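Side-chain contact in eukaryotic translation initiation factor 4E type 5 (Leishmania major, PDB 7KCJ), which probably binds the 7-methylguanosine cap of messenger RNA and acts in the initiation of translation: residues A[57-62]-A[115-120]. Sequence-based numbering, arbitrary orientation.
Sequences EELWST and LVLAVV
L59 on helix 56-64 and L117 on helix 108-121 mark the closest approach of the two backbones, their CA atoms 9.2 Å apart, and no hydrogen bond links the segments. At this spacing the link rests on side chains, and both pairs within 4.5 Å are apolar. One methyl of L117 does the work: its CD1 lies 3.7 Å from CH2 of W60 and 4.1 Å from CZ3, so it approaches the CH2-CZ3 side of the benzo ring obliquely. The CB of W60 does not aim at the other helix; with CG beside the backbone N (chi1 -64°), the indole swings across and its benzo end reaches L117. L59 does point at the partner helix, yet its CD2 stays 4.4 Å from L117 CD1, a looser touch, on the same face of the indole as that methyl. Both leucines are buried, whereas W60 is exposed and borders the pair. Beyond the segments, L59 rests on I53 of strand 48-55 and L117 on L139 of strand 136-143. The contact thus joins two helices that pack on separate strands of one antiparallel sheet, as in the eIF4E fold, in which three main helices, here 56-64, 108-121 and 165-178, back the convex face of a curved sheet.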
loop_
_atom_site.group_PDB
_atom_site.type_symbol
_atom_site.label_atom_id
_atom_site.label_comp_id
_atom_site.label_asym_id
_atom_site.label_seq_id
_atom_site.Cartn_x
_atom_site.Cartn_y
_atom_site.Cartn_z
ATOM N N GLU A 57 2.788 17.051 -1.625
ATOM C CA GLU A 57 2.011 17.846 -0.674
ATOM C C GLU A 57 0.580 17.337 -0.582
ATOM O O GLU A 57 0.033 17.276 0.513
ATOM C CB GLU A 57 2.067 19.356 -0.998
ATOM C CG GLU A 57 3.422 19.990 -0.750
ATOM C CD GLU A 57 3.801 20.227 0.703
ATOM O OE1 GLU A 57 3.445 21.296 1.254
ATOM O OE2 GLU A 57 4.458 19.335 1.291
ATOM N N GLU A 58 -0.012 16.932 -1.714
ATOM C CA GLU A 58 -1.349 16.354 -1.732
ATOM C C GLU A 58 -1.351 14.979 -1.042
ATOM O O GLU A 58 -2.321 14.635 -0.367
ATOM C CB GLU A 58 -1.873 16.247 -3.164
ATOM C CG GLU A 58 -2.370 17.572 -3.698
ATOM C CD GLU A 58 -2.898 17.556 -5.116
ATOM O OE1 GLU A 58 -2.828 16.496 -5.776
ATOM O OE2 GLU A 58 -3.389 18.612 -5.570
ATOM N N LEU A 59 -0.272 14.211 -1.193
ATOM C CA LEU A 59 -0.131 12.924 -0.532
ATOM C C LEU A 59 -0.096 13.120 1.003
ATOM O O LEU A 59 -0.867 12.471 1.701
ATOM C CB LEU A 59 1.161 12.213 -1.009
ATOM C CG LEU A 59 1.622 10.978 -0.184
ATOM C CD1 LEU A 59 0.559 9.850 -0.188
ATOM C CD2 LEU A 59 2.987 10.482 -0.653
ATOM N N TRP A 60 0.792 13.977 1.526
ATOM C CA TRP A 60 0.896 14.149 2.972
ATOM C C TRP A 60 -0.325 14.882 3.564
ATOM O O TRP A 60 -0.683 14.593 4.708
ATOM C CB TRP A 60 2.233 14.763 3.374
ATOM C CG TRP A 60 3.417 13.884 3.040
ATOM C CD1 TRP A 60 4.470 14.211 2.240
ATOM C CD2 TRP A 60 3.659 12.532 3.488
ATOM N NE1 TRP A 60 5.369 13.167 2.188
ATOM C CE2 TRP A 60 4.881 12.116 2.924
ATOM C CE3 TRP A 60 2.995 11.661 4.362
ATOM C CZ2 TRP A 60 5.426 10.858 3.170
ATOM C CZ3 TRP A 60 3.543 10.418 4.611
ATOM C CH2 TRP A 60 4.734 10.022 4.006
ATOM N N SER A 61 -1.010 15.745 2.775
ATOM C CA SER A 61 -2.252 16.380 3.248
ATOM C C SER A 61 -3.334 15.319 3.393
ATOM O O SER A 61 -4.107 15.378 4.344
ATOM C CB SER A 61 -2.729 17.460 2.288
ATOM O OG SER A 61 -1.799 18.525 2.217
ATOM N N THR A 62 -3.396 14.343 2.449
ATOM C CA THR A 62 -4.343 13.226 2.505
ATOM C C THR A 62 -4.059 12.370 3.747
ATOM O O THR A 62 -4.982 12.048 4.491
ATOM C CB THR A 62 -4.280 12.394 1.199
ATOM O OG1 THR A 62 -4.607 13.244 0.105
ATOM C CG2 THR A 62 -5.232 11.202 1.207
ATOM N N LEU A 115 9.626 5.382 2.648
ATOM C CA LEU A 115 10.421 4.815 1.575
ATOM C C LEU A 115 9.551 4.144 0.520
ATOM O O LEU A 115 9.740 4.406 -0.666
ATOM C CB LEU A 115 11.463 3.841 2.140
ATOM C CG LEU A 115 12.248 3.034 1.097
ATOM C CD1 LEU A 115 13.351 3.877 0.473
ATOM C CD2 LEU A 115 12.793 1.783 1.696
ATOM N N VAL A 116 8.601 3.285 0.940
ATOM C CA VAL A 116 7.739 2.568 0.000
ATOM C C VAL A 116 6.873 3.540 -0.797
ATOM O O VAL A 116 6.800 3.439 -2.027
ATOM C CB VAL A 116 6.902 1.473 0.696
ATOM C CG1 VAL A 116 6.025 0.755 -0.318
ATOM C CG2 VAL A 116 7.802 0.459 1.392
ATOM N N LEU A 117 6.273 4.544 -0.106
ATOM C CA LEU A 117 5.452 5.559 -0.783
ATOM C C LEU A 117 6.286 6.290 -1.858
ATOM O O LEU A 117 5.830 6.438 -2.984
ATOM C CB LEU A 117 4.880 6.582 0.217
ATOM C CG LEU A 117 3.742 6.095 1.132
ATOM C CD1 LEU A 117 3.363 7.143 2.143
ATOM C CD2 LEU A 117 2.499 5.665 0.342
ATOM N N ALA A 118 7.537 6.628 -1.535
ATOM C CA ALA A 118 8.437 7.302 -2.470
ATOM C C ALA A 118 8.866 6.417 -3.640
ATOM O O ALA A 118 8.770 6.860 -4.785
ATOM C CB ALA A 118 9.653 7.853 -1.742
ATOM N N VAL A 119 9.315 5.179 -3.378
ATOM C CA VAL A 119 9.744 4.291 -4.447
ATOM C C VAL A 119 8.591 3.953 -5.431
ATOM O O VAL A 119 8.815 3.850 -6.635
ATOM C CB VAL A 119 10.467 3.012 -3.936
ATOM C CG1 VAL A 119 11.755 3.306 -3.173
ATOM C CG2 VAL A 119 9.554 2.069 -3.184
ATOM N N VAL A 120 7.371 3.777 -4.922
ATOM C CA VAL A 120 6.225 3.432 -5.762
ATOM C C VAL A 120 5.606 4.638 -6.480
ATOM O O VAL A 120 5.370 4.579 -7.687
ATOM C CB VAL A 120 5.176 2.670 -4.916
ATOM C CG1 VAL A 120 3.833 2.537 -5.625
ATOM C CG2 VAL A 120 5.708 1.305 -4.496
#